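Local coordinates for hydroxylase, putative (Mycobacterium tuberculosis, PDB 3AFF), which probably catalyses the FMNH2- and oxygen-dependent ortho-hydroxylation of the phenolic steroid intermediate 3-HSA during the breakdown of cholesterol, at residues A[63-68]-A[299-304]; A[119-124]-A[371-376]; A[233-238]-A[317-322]; A[305-308]-A[314-317]; A[378-381]-A[386-389]. All coordinates share one frame; numbering follows the deposited sequence.

Contact 1: residues A[63-68]-A[299-304]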
# COMPACT_ATOMS: atom_id res chain seq x y z
N CYS A 63 -41.58 -24.05 -9.63
CA CYS A 63 -41.39 -22.87 -8.77
C CYS A 63 -40.19 -22.00 -8.98
O CYS A 63 -39.27 -22.31 -9.78
CB CYS A 63 -41.48 -23.27 -7.31
SG CYS A 63 -39.95 -24.02 -6.68
N ASP A 64 -40.23 -20.83 -8.30
CA ASP A 64 -39.12 -19.90 -8.24
C ASP A 64 -37.90 -20.68 -7.69
O ASP A 64 -37.97 -21.28 -6.60
CB ASP A 64 -39.56 -18.79 -7.31
CG ASP A 64 -38.47 -17.78 -6.97
OD1 ASP A 64 -37.26 -17.96 -7.30
OD2 ASP A 64 -38.90 -16.77 -6.36
N PRO A 65 -36.80 -20.76 -8.48
CA PRO A 65 -35.68 -21.63 -8.02
C PRO A 65 -35.06 -21.16 -6.66
O PRO A 65 -34.57 -21.96 -5.89
CB PRO A 65 -34.71 -21.58 -9.22
CG PRO A 65 -34.96 -20.24 -9.79
CD PRO A 65 -36.48 -20.16 -9.78
N ALA A 66 -35.20 -19.88 -6.31
CA ALA A 66 -34.71 -19.44 -5.01
C ALA A 66 -35.48 -20.03 -3.84
O ALA A 66 -34.92 -20.32 -2.75
CB ALA A 66 -34.65 -17.92 -4.97
N LEU A 67 -36.78 -20.29 -4.04
CA LEU A 67 -37.55 -20.95 -3.01
C LEU A 67 -37.18 -22.39 -2.83
O LEU A 67 -37.22 -22.92 -1.70
CB LEU A 67 -39.05 -20.88 -3.31
CG LEU A 67 -39.57 -19.45 -3.25
CD1 LEU A 67 -41.04 -19.48 -3.61
CD2 LEU A 67 -39.34 -18.78 -1.84
N PHE A 68 -36.93 -23.09 -3.93
CA PHE A 68 -36.43 -24.45 -3.83
C PHE A 68 -35.12 -24.52 -3.04
O PHE A 68 -35.00 -25.35 -2.16
CB PHE A 68 -36.21 -25.08 -5.22
CG PHE A 68 -35.62 -26.48 -5.14
CD1 PHE A 68 -36.46 -27.58 -4.92
CD2 PHE A 68 -34.24 -26.68 -5.24
CE1 PHE A 68 -35.93 -28.85 -4.84
CE2 PHE A 68 -33.71 -27.95 -5.12
CZ PHE A 68 -34.55 -29.02 -4.94
N GLY A 299 -28.68 -14.80 -3.98
CA GLY A 299 -28.70 -13.60 -4.80
C GLY A 299 -28.47 -13.79 -6.28
O GLY A 299 -29.12 -13.12 -7.09
N ASN A 300 -27.49 -14.62 -6.66
CA ASN A 300 -27.25 -14.88 -8.07
C ASN A 300 -28.41 -15.67 -8.69
O ASN A 300 -28.75 -15.46 -9.83
CB ASN A 300 -25.95 -15.69 -8.17
CG ASN A 300 -24.79 -14.91 -7.67
OD1 ASN A 300 -23.92 -15.38 -6.93
ND2 ASN A 300 -24.77 -13.68 -8.08
N VAL A 301 -29.01 -16.57 -7.91
CA VAL A 301 -30.19 -17.35 -8.39
C VAL A 301 -31.38 -16.39 -8.68
O VAL A 301 -31.91 -16.37 -9.76
CB VAL A 301 -30.59 -18.43 -7.33
CG1 VAL A 301 -31.89 -19.13 -7.74
CG2 VAL A 301 -29.42 -19.42 -7.15
N SER A 302 -31.74 -15.55 -7.70
CA SER A 302 -32.75 -14.49 -7.86
C SER A 302 -32.52 -13.53 -9.02
O SER A 302 -33.42 -13.22 -9.77
CB SER A 302 -32.78 -13.67 -6.58
OG SER A 302 -33.29 -14.53 -5.61
N ASP A 303 -31.29 -13.07 -9.20
CA ASP A 303 -30.99 -12.18 -10.33
C ASP A 303 -31.22 -12.82 -11.70
O ASP A 303 -31.67 -12.16 -12.65
CB ASP A 303 -29.54 -11.65 -10.26
CG ASP A 303 -29.26 -10.72 -9.06
OD1 ASP A 303 -30.21 -10.37 -8.32
OD2 ASP A 303 -28.08 -10.32 -8.84
N GLU A 304 -30.81 -14.07 -11.83
CA GLU A 304 -30.98 -14.80 -13.08
C GLU A 304 -32.47 -15.04 -13.29
O GLU A 304 -32.93 -14.79 -14.38
CB GLU A 304 -30.26 -16.17 -13.05
CG GLU A 304 -28.71 -16.03 -13.12
CD GLU A 304 -27.96 -17.40 -13.00
OE1 GLU A 304 -28.63 -18.43 -12.84
OE2 GLU A 304 -26.70 -17.42 -13.09
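P65 and A66 bring the beginning of helix 65-76 against V301 and S302 on the flank of helix 286-309, and D64 sets up the approach from the position just before the first turn. D64 is the N-cap: its OD1 accepts from A66 N at 3.0 Å, with an N-H...O angle of 147°, and the donor comes from above the carboxylate plane, 44° out of it. The bond occupies an amide that the first helical turn cannot pair. An aspartate suits this place because its short carboxylate can fold back on the turn that follows. P65 comes next. Having no N-H, a proline wastes no donor at the beginning of a helix, and its ring adds a rigid apolar surface. P65 CG lies 3.9 Å from V301 CG1, the proline ring and the valine branch passing side by side and running opposite ways, while Y305, one turn further along the second helix, also packs against P65.

The joint unites a helix of the N-terminal domain with one of the C-terminal domain, both helical in the acyl-CoA dehydrogenase fold. A66 aims its methyl at the other helix, where the CA atoms of A66 and V301 are 6.0 Å apart, a spacing that the small alanine permits. V301 holds CG1 anti to its own backbone N (chi1 174°), and this branch reaches to 3.7 Å from A66 N. At the border, S302 OG stands 3.7 Å from A66 CB and spends its polarity on a hydrogen bond to I298 O.

Contact 2: residues A[119-124]-A[371-376]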
# COMPACT_ATOMS: atom_id res chain seq x y z
N SER A 119 -25.70 -39.71 -11.40
CA SER A 119 -24.25 -39.63 -11.18
C SER A 119 -23.70 -39.12 -12.49
O SER A 119 -23.49 -39.90 -13.45
CB SER A 119 -23.62 -40.97 -10.75
OG SER A 119 -22.18 -40.88 -10.71
N TYR A 120 -23.50 -37.79 -12.52
CA TYR A 120 -23.13 -37.03 -13.74
C TYR A 120 -21.65 -37.08 -14.15
O TYR A 120 -21.29 -36.75 -15.29
CB TYR A 120 -23.51 -35.56 -13.60
CG TYR A 120 -25.02 -35.26 -13.44
CD1 TYR A 120 -25.96 -35.79 -14.30
CD2 TYR A 120 -25.47 -34.42 -12.41
CE1 TYR A 120 -27.39 -35.48 -14.14
CE2 TYR A 120 -26.88 -34.14 -12.21
CZ TYR A 120 -27.80 -34.66 -13.11
OH TYR A 120 -29.13 -34.33 -13.00
N ALA A 121 -20.81 -37.51 -13.23
CA ALA A 121 -19.37 -37.69 -13.50
C ALA A 121 -19.17 -38.72 -14.60
O ALA A 121 -19.88 -39.69 -14.65
CB ALA A 121 -18.64 -38.18 -12.19
N PRO A 122 -18.21 -38.51 -15.49
CA PRO A 122 -18.13 -39.39 -16.63
C PRO A 122 -17.51 -40.77 -16.23
O PRO A 122 -16.32 -40.95 -16.38
CB PRO A 122 -17.17 -38.64 -17.57
CG PRO A 122 -16.26 -37.91 -16.65
CD PRO A 122 -17.15 -37.47 -15.51
N MET A 123 -18.27 -41.73 -15.71
CA MET A 123 -17.64 -42.97 -15.28
C MET A 123 -18.13 -44.14 -16.18
O MET A 123 -18.26 -45.27 -15.71
CB MET A 123 -17.97 -43.21 -13.79
CG MET A 123 -17.42 -42.10 -12.87
SD MET A 123 -17.66 -42.30 -11.10
CE MET A 123 -18.87 -41.04 -10.92
N GLY A 124 -18.49 -43.84 -17.42
CA GLY A 124 -19.10 -44.79 -18.34
C GLY A 124 -19.28 -44.06 -19.66
O GLY A 124 -18.97 -42.87 -19.72
N ASN A 371 -14.13 -32.14 -5.96
CA ASN A 371 -13.92 -33.24 -6.92
C ASN A 371 -14.86 -33.17 -8.15
O ASN A 371 -14.97 -34.15 -8.90
CB ASN A 371 -13.96 -34.62 -6.22
CG ASN A 371 -12.71 -34.85 -5.38
OD1 ASN A 371 -12.68 -34.48 -4.19
ND2 ASN A 371 -11.61 -35.31 -6.02
N ASP A 372 -15.50 -32.02 -8.41
CA ASP A 372 -16.47 -31.99 -9.50
C ASP A 372 -15.72 -31.84 -10.82
O ASP A 372 -14.94 -30.93 -10.95
CB ASP A 372 -17.52 -30.87 -9.36
CG ASP A 372 -18.67 -31.05 -10.38
OD1 ASP A 372 -18.35 -31.05 -11.58
OD2 ASP A 372 -19.85 -31.32 -10.02
N PRO A 373 -15.92 -32.75 -11.78
CA PRO A 373 -15.25 -32.53 -13.10
C PRO A 373 -15.61 -31.24 -13.88
O PRO A 373 -14.87 -30.79 -14.76
CB PRO A 373 -15.61 -33.80 -13.89
CG PRO A 373 -16.81 -34.36 -13.23
CD PRO A 373 -16.67 -34.01 -11.75
N GLU A 374 -16.76 -30.64 -13.59
CA GLU A 374 -17.13 -29.46 -14.31
C GLU A 374 -16.22 -28.31 -14.02
O GLU A 374 -16.16 -27.36 -14.78
CB GLU A 374 -18.53 -29.03 -13.95
CG GLU A 374 -19.55 -30.06 -14.29
CD GLU A 374 -20.98 -29.44 -14.43
OE1 GLU A 374 -21.22 -28.27 -13.93
OE2 GLU A 374 -21.82 -30.17 -15.02
N ARG A 375 -15.48 -28.36 -12.93
CA ARG A 375 -14.45 -27.35 -12.72
C ARG A 375 -13.45 -27.41 -13.88
O ARG A 375 -12.83 -26.42 -14.20
CB ARG A 375 -13.72 -27.57 -11.39
CG ARG A 375 -14.59 -27.43 -10.18
CD ARG A 375 -13.84 -27.88 -8.93
NE ARG A 375 -12.67 -27.03 -8.67
CZ ARG A 375 -11.48 -27.47 -8.25
NH1 ARG A 375 -11.27 -28.77 -8.04
NH2 ARG A 375 -10.48 -26.61 -8.07
N ALA A 376 -13.29 -28.57 -14.52
CA ALA A 376 -12.36 -28.59 -15.63
C ALA A 376 -13.12 -28.30 -16.92
O ALA A 376 -12.60 -27.63 -17.79
CB ALA A 376 -11.65 -29.93 -15.69
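The FMN site, to which S119 and Y120 belong by similarity, is continued along the chain by A121 and P122, and these two meet P373. The segment 119-124 runs from the end of strand 116-119 to the start of strand 124-129 in the beta domain of the acyl-CoA dehydrogenase fold, and the opposing segment leads from helix 354-370 into the short helix 374-377. The contact is small and wholly apolar, with P373 at its centre. P373 CG is the atom that touches: it lies 3.9 Å from P122 CD and 4.2 Å from A121 CA, with A121 CB a little further off at 4.4 Å. The two proline rings run past one another in opposite senses and touch corner to corner, P373 CG on P122 CD. Rigid rings fit this place, since P122 forms the centre of an inverse gamma turn and P373 leads into a helical turn. The methyl of A121 is small enough to let P373 come near the backbone, the CA atoms of A121 and P373 being 6.6 Å apart.

Y120 turns to other partners, with its OH hydrogen-bonded to H95 ND1 and its ring edge-to-face with that of W233. E374 forms a salt bridge to R323 and a hydrogen bond to W233 NE1. E384 of the second subunit packs on both P122 and P373, which places the contact at a subunit boundary. D372, just before P373, caps the turn that leads into helix 374-377: its OD1 is met nearly head-on, in line with its C-O bond, by E374 N, at 2.6 Å with an N-H...O angle of 159°.

Contact 3: residues A[233-238]-A[317-322]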
# COMPACT_ATOMS: atom_id res chain seq x y z
N TRP A 233 -27.69 -24.38 -16.49
CA TRP A 233 -27.13 -25.57 -15.83
C TRP A 233 -25.97 -25.22 -14.88
O TRP A 233 -25.91 -25.73 -13.74
CB TRP A 233 -26.66 -26.56 -16.90
CG TRP A 233 -25.91 -27.73 -16.34
CD1 TRP A 233 -24.56 -27.83 -16.20
CD2 TRP A 233 -26.47 -28.97 -15.88
NE1 TRP A 233 -24.23 -29.06 -15.67
CE2 TRP A 233 -25.38 -29.78 -15.48
CE3 TRP A 233 -27.77 -29.48 -15.79
CZ2 TRP A 233 -25.57 -31.08 -14.94
CZ3 TRP A 233 -27.95 -30.77 -15.27
CH2 TRP A 233 -26.84 -31.56 -14.87
N GLY A 234 -25.11 -24.32 -15.35
CA GLY A 234 -23.85 -23.95 -14.64
C GLY A 234 -24.10 -23.23 -13.32
O GLY A 234 -23.20 -23.17 -12.45
N THR A 235 -25.30 -22.64 -13.17
CA THR A 235 -25.80 -22.18 -11.89
C THR A 235 -26.59 -23.21 -11.14
O THR A 235 -26.35 -23.44 -9.93
CB THR A 235 -26.59 -20.81 -11.98
OG1 THR A 235 -25.80 -19.85 -12.69
CG2 THR A 235 -26.84 -20.22 -10.58
N MET A 236 -27.52 -23.87 -11.81
CA MET A 236 -28.44 -24.77 -11.06
C MET A 236 -27.71 -25.97 -10.43
O MET A 236 -27.97 -26.41 -9.35
CB MET A 236 -29.56 -25.26 -11.99
CG MET A 236 -30.58 -24.15 -12.38
SD MET A 236 -31.67 -23.69 -11.02
CE MET A 236 -32.79 -25.04 -10.86
N HIS A 237 -26.78 -26.51 -11.19
CA HIS A 237 -26.10 -27.73 -10.82
C HIS A 237 -25.19 -27.52 -9.60
O HIS A 237 -25.35 -28.26 -8.61
CB HIS A 237 -25.33 -28.35 -12.06
CG HIS A 237 -24.52 -29.56 -11.72
ND1 HIS A 237 -25.01 -30.60 -10.96
CD2 HIS A 237 -23.25 -29.90 -12.06
CE1 HIS A 237 -24.06 -31.50 -10.79
NE2 HIS A 237 -23.00 -31.13 -11.49
N PRO A 238 -24.23 -26.57 -9.63
CA PRO A 238 -23.52 -26.38 -8.34
C PRO A 238 -24.32 -25.82 -7.16
O PRO A 238 -24.05 -26.19 -6.04
CB PRO A 238 -22.35 -25.41 -8.72
CG PRO A 238 -22.83 -24.69 -9.83
CD PRO A 238 -23.59 -25.76 -10.68
N GLU A 317 -21.59 -12.58 -17.89
CA GLU A 317 -20.93 -12.04 -16.69
C GLU A 317 -21.67 -12.43 -15.42
O GLU A 317 -21.02 -12.64 -14.40
CB GLU A 317 -20.77 -10.52 -16.74
CG GLU A 317 -22.10 -9.83 -17.22
CD GLU A 317 -22.60 -8.61 -16.35
OE1 GLU A 317 -23.76 -8.69 -15.78
OE2 GLU A 317 -21.81 -7.60 -16.26
N LEU A 318 -23.00 -12.58 -15.49
CA LEU A 318 -23.77 -13.00 -14.31
C LEU A 318 -23.54 -14.48 -13.97
O LEU A 318 -23.37 -14.86 -12.78
CB LEU A 318 -25.27 -12.70 -14.52
CG LEU A 318 -26.25 -13.14 -13.43
CD1 LEU A 318 -25.81 -12.74 -12.00
CD2 LEU A 318 -27.67 -12.63 -13.68
N ARG A 319 -23.59 -15.35 -14.99
CA ARG A 319 -23.29 -16.78 -14.75
C ARG A 319 -21.87 -16.94 -14.21
O ARG A 319 -21.63 -17.71 -13.27
CB ARG A 319 -23.48 -17.57 -16.06
CG ARG A 319 -24.96 -17.77 -16.54
CD ARG A 319 -25.05 -18.03 -18.09
NE ARG A 319 -24.03 -18.94 -18.40
CZ ARG A 319 -23.23 -18.97 -19.45
NH1 ARG A 319 -23.39 -18.24 -20.52
NH2 ARG A 319 -22.28 -19.86 -19.42
N ALA A 320 -20.94 -16.21 -14.80
CA ALA A 320 -19.54 -16.15 -14.27
C ALA A 320 -19.38 -15.74 -12.79
O ALA A 320 -18.72 -16.43 -12.01
CB ALA A 320 -18.68 -15.27 -15.17
N ARG A 321 -20.00 -14.64 -12.38
CA ARG A 321 -20.10 -14.29 -10.93
C ARG A 321 -20.69 -15.44 -10.11
O ARG A 321 -20.26 -15.70 -8.99
CB ARG A 321 -21.05 -13.11 -10.73
CG ARG A 321 -20.49 -11.75 -10.99
CD ARG A 321 -21.24 -10.60 -10.18
NE ARG A 321 -22.71 -10.48 -10.30
CZ ARG A 321 -23.55 -10.97 -9.38
NH1 ARG A 321 -23.01 -11.62 -8.35
NH2 ARG A 321 -24.90 -10.82 -9.46
N ALA A 322 -21.74 -16.08 -10.62
CA ALA A 322 -22.46 -17.10 -9.84
C ALA A 322 -21.52 -18.28 -9.59
O ALA A 322 -21.51 -18.84 -8.50
CB ALA A 322 -23.81 -17.54 -10.57
O HOH W 1 -23.17 -19.97 -13.16
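T235 and A322 mark the closest approach of two helical segments, their CA atoms 6.4 Å apart. Residues 233-238 form the first turn and a half of helix 233-259, and residues 317-322 lie near the beginning of helix 316-342; the two segments head broadly the same way. The first is kinked at P238, whose ring nitrogen carries no hydrogen to bond back to the preceding turn.

T235 and A322 point at each other. In T235, OG1 lies anti to the carbonyl carbon (chi1 -51°) and CG2 anti to the backbone N, which turns both branches to the methyl of A322: OG1 is 3.7 Å from A322 CB and CG2 is 4.0 Å from it. Alanine is the right size here, since its single methyl meets both branches of T235 at this close spacing of the backbones. These helices belong to the C-terminal helical domain of the acyl-CoA dehydrogenase fold, and helix 286-309, between them in sequence, supplies E304, whose OE2 hydrogen-bonds to T235 OG1. A water makes the second grip on that hydroxyl, donating to T235 OG1 at 2.7 Å and also to R319 O at 2.7 Å. It thus bridges a side chain of one helix and a backbone carbonyl of the other, and a threonine serves well because it offers a polar and an apolar branch together in this buried spot. R319 only brushes T235 with its aliphatic stem; its NH2 turns instead to the backbone oxygens of D391 and V394 near the C terminus. Within the first helix, H237 CB rests on one face of the W233 ring, 3.7 Å above its plane and displaced toward the rim.

Contact 4: residues A[305-308]-A[314-317]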
# COMPACT_ATOMS: atom_id res chain seq x y z
N TYR A 305 -33.16 -15.52 -12.25
CA TYR A 305 -34.56 -15.84 -12.40
C TYR A 305 -35.36 -14.59 -12.73
O TYR A 305 -36.26 -14.66 -13.55
CB TYR A 305 -35.10 -16.55 -11.18
CG TYR A 305 -36.48 -17.08 -11.39
CD1 TYR A 305 -36.73 -18.03 -12.39
CD2 TYR A 305 -37.57 -16.60 -10.63
CE1 TYR A 305 -38.00 -18.54 -12.62
CE2 TYR A 305 -38.84 -17.07 -10.86
CZ TYR A 305 -39.05 -18.07 -11.84
OH TYR A 305 -40.32 -18.57 -12.04
N ALA A 306 -34.97 -13.46 -12.14
CA ALA A 306 -35.65 -12.17 -12.35
C ALA A 306 -35.57 -11.75 -13.80
O ALA A 306 -36.56 -11.23 -14.37
CB ALA A 306 -35.09 -11.08 -11.40
N LEU A 307 -34.43 -11.98 -14.44
CA LEU A 307 -34.33 -11.72 -15.87
C LEU A 307 -35.22 -12.66 -16.74
O LEU A 307 -35.89 -12.21 -17.70
CB LEU A 307 -32.89 -11.82 -16.35
CG LEU A 307 -31.96 -10.74 -15.79
CD1 LEU A 307 -30.51 -11.21 -15.82
CD2 LEU A 307 -32.09 -9.49 -16.61
N LEU A 308 -35.26 -13.96 -16.38
CA LEU A 308 -36.03 -14.92 -17.19
C LEU A 308 -37.55 -14.60 -17.05
O LEU A 308 -38.26 -14.58 -18.06
CB LEU A 308 -35.67 -16.36 -16.75
CG LEU A 308 -34.22 -16.80 -17.03
CD1 LEU A 308 -33.93 -18.18 -16.38
CD2 LEU A 308 -33.94 -16.79 -18.54
N ILE A 314 -29.97 -14.07 -19.70
CA ILE A 314 -28.96 -13.98 -18.65
C ILE A 314 -27.56 -13.68 -19.26
O ILE A 314 -27.11 -14.36 -20.15
CB ILE A 314 -28.94 -15.24 -17.80
CG1 ILE A 314 -30.30 -15.40 -17.06
CG2 ILE A 314 -27.75 -15.19 -16.83
CD1 ILE A 314 -30.67 -16.80 -16.56
N PRO A 315 -26.89 -12.63 -18.80
CA PRO A 315 -25.60 -12.43 -19.43
C PRO A 315 -24.49 -13.37 -18.94
O PRO A 315 -24.54 -13.89 -17.80
CB PRO A 315 -25.23 -10.97 -19.10
CG PRO A 315 -26.32 -10.46 -18.17
CD PRO A 315 -27.26 -11.58 -17.83
N PHE A 316 -23.47 -13.54 -19.76
CA PHE A 316 -22.36 -14.39 -19.38
C PHE A 316 -21.74 -13.90 -18.06
O PHE A 316 -21.43 -14.71 -17.19
CB PHE A 316 -21.31 -14.51 -20.49
CG PHE A 316 -20.06 -15.24 -20.05
CD1 PHE A 316 -20.03 -16.64 -20.02
CD2 PHE A 316 -18.97 -14.54 -19.58
CE1 PHE A 316 -18.88 -17.32 -19.57
CE2 PHE A 316 -17.82 -15.23 -19.12
CZ PHE A 316 -17.80 -16.64 -19.12
N GLU A 317 -21.59 -12.58 -17.89
CA GLU A 317 -20.93 -12.04 -16.69
C GLU A 317 -21.67 -12.43 -15.42
O GLU A 317 -21.02 -12.64 -14.40
CB GLU A 317 -20.77 -10.52 -16.74
CG GLU A 317 -22.10 -9.83 -17.22
CD GLU A 317 -22.60 -8.61 -16.35
OE1 GLU A 317 -23.76 -8.69 -15.78
OE2 GLU A 317 -21.81 -7.60 -16.26
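The end methyl of I314 fits against the forked tip of L308, and this is the tightest fit between the two segments. I314 CD1 lies 3.5 Å from L308 CD1, 3.6 Å from L308 CG and 3.8 Å from L308 CD2, so it comes in from beyond the fork, on the far side of CG from the leucine CB, and touches all three atoms. The two side chains cross at about a right angle. I314 gets there by an extended chain: CG1 lies anti to the carbonyl carbon (chi1 -63°) and CD1 continues outward (chi2 159°). An isoleucine has both the length to reach the fork and a beta branch that stiffens its base in the loop.

L307 makes the second bump. Aimed at the other segment, it lays its CD1 into the angle between I314 and P315, 3.8 Å from P315 CD, 4.3 Å from I314 CA and 4.4 Å from I314 CG1. L307 and the proline ring likewise meet at about a right angle. Neighbouring leucines on one helical turn thus hold I314 from two sides, and all the touching surfaces are hydrocarbon. P315 is the N-cap residue of the next helix, where a ring with no N-H gives up no helical bond.

The contact closes an alpha-alpha hairpin: helix 286-309 ends, a short loop turns the chain, and helix 316-342 sets off. L307 also touches L318 inside that second helix, L308 touches M231 and I314 touches P232, both in the loop before helix 233-259, and E317 packs on A284 of the fourth subunit.

Contact 5: residues A[378-381]-A[386-389]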
# COMPACT_ATOMS: atom_id res chain seq x y z
N VAL A 378 -15.25 -26.27 -17.84
CA VAL A 378 -15.31 -24.85 -18.17
C VAL A 378 -14.11 -24.26 -19.01
O VAL A 378 -14.23 -23.29 -19.81
CB VAL A 378 -15.59 -24.22 -16.79
CG1 VAL A 378 -14.49 -23.28 -16.26
CG2 VAL A 378 -17.03 -23.85 -16.63
N ILE A 379 -12.96 -24.89 -18.85
CA ILE A 379 -11.69 -24.54 -19.47
C ILE A 379 -11.63 -25.05 -20.92
O ILE A 379 -11.08 -24.39 -21.83
CB ILE A 379 -10.56 -25.05 -18.50
CG1 ILE A 379 -10.72 -24.31 -17.15
CG2 ILE A 379 -9.16 -24.84 -19.01
CD1 ILE A 379 -9.97 -24.96 -16.05
N PHE A 380 -12.27 -26.18 -21.21
CA PHE A 380 -12.29 -26.74 -22.57
C PHE A 380 -12.96 -25.81 -23.61
O PHE A 380 -14.13 -25.42 -23.46
CB PHE A 380 -13.04 -28.07 -22.59
CG PHE A 380 -12.31 -29.21 -21.91
CD1 PHE A 380 -10.94 -29.39 -22.08
CD2 PHE A 380 -13.02 -30.12 -21.13
CE1 PHE A 380 -10.30 -30.48 -21.50
CE2 PHE A 380 -12.41 -31.18 -20.54
CZ PHE A 380 -11.03 -31.36 -20.71
N GLY A 381 -12.24 -25.45 -24.68
CA GLY A 381 -12.84 -24.62 -25.71
C GLY A 381 -12.98 -25.29 -27.07
O GLY A 381 -13.35 -24.63 -28.05
N GLY A 386 -16.56 -34.58 -26.66
CA GLY A 386 -17.93 -34.35 -26.98
C GLY A 386 -18.58 -33.22 -26.24
O GLY A 386 -19.75 -32.92 -26.49
N LEU A 387 -17.83 -32.56 -25.35
CA LEU A 387 -18.36 -31.51 -24.49
C LEU A 387 -18.68 -30.23 -25.31
O LEU A 387 -18.09 -30.01 -26.39
CB LEU A 387 -17.34 -31.22 -23.37
CG LEU A 387 -17.43 -32.20 -22.20
CD1 LEU A 387 -16.11 -32.29 -21.37
CD2 LEU A 387 -18.64 -31.92 -21.31
N PRO A 388 -19.60 -29.38 -24.79
CA PRO A 388 -19.87 -28.10 -25.45
C PRO A 388 -18.77 -27.11 -25.09
O PRO A 388 -17.97 -27.40 -24.23
CB PRO A 388 -21.20 -27.65 -24.81
CG PRO A 388 -21.26 -28.38 -23.47
CD PRO A 388 -20.34 -29.52 -23.51
N PRO A 389 -18.71 -25.92 -25.76
CA PRO A 389 -17.70 -24.93 -25.42
C PRO A 389 -17.83 -24.61 -23.95
O PRO A 389 -18.95 -24.38 -23.46
CB PRO A 389 -18.09 -23.68 -26.24
CG PRO A 389 -19.07 -24.10 -27.18
CD PRO A 389 -19.62 -25.47 -26.82
O HOH W 2 -15.31 -27.56 -25.54
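P388 O accepts a hydrogen bond from a water 3.0 Å away, and the same water reaches over to F380 O at 3.2 Å with a weak bond. The two carbonyl oxygens, F380 O and P388 O, are 4.4 Å apart, and the water joins them where neither could donate to the other. Consecutive prolines suit this arm of the loop: P388 and P389 have no backbone N-H to offer, and their rings keep the chain extended. F380 O also lies close to the backbone of P389, 3.8 Å from P389 C.

On the apolar side F380 and L387 point toward each other. L387 CD1 approaches the ring at its CD2 and CE2 atoms, 3.8 Å and 4.0 Å away, and the two side chains cross obliquely. Both keep CG anti to the carbonyl carbon, F380 with chi1 -71°, which turns the ring to the leucine methyl. G386 begins the second segment at a phi of 85°, a positive value that glycine takes up easily.

Backbone hydrogen bonding between F380 and G390 ties the two ends of the loop together, and L387 O is held by H383 ND1. P388 leans on Y210 and M393, while A376 of the second subunit packs on F380. The result is a compact, irregular loop between the short helices 374-377 and 390-393, folding the C-terminal tail of this acyl-CoA dehydrogenase-like subunit back beside helix 210-214 at a subunit interface.

Overall arrangement
From the N terminus, contact 1 opens first, at the beginning of helix 65-76, and closes on helix 286-309, tying the N-terminal helical domain to the C-terminal one. Contact 2 opens within that loop, in the beta domain, and closes only at residues 371-376, so the two cross. Contact 3 crosses contact 1 as well but lies nested inside contact 2, as does the short hairpin of contact 4, which shares E317 with contact 3. Contacts 1, 3 and 4 cluster around helix 286-309, their centres about 10 to 12 Å apart. Contact 5 follows in series, closing a small loop in the C-terminal tail; it and contact 2 both touch the second subunit.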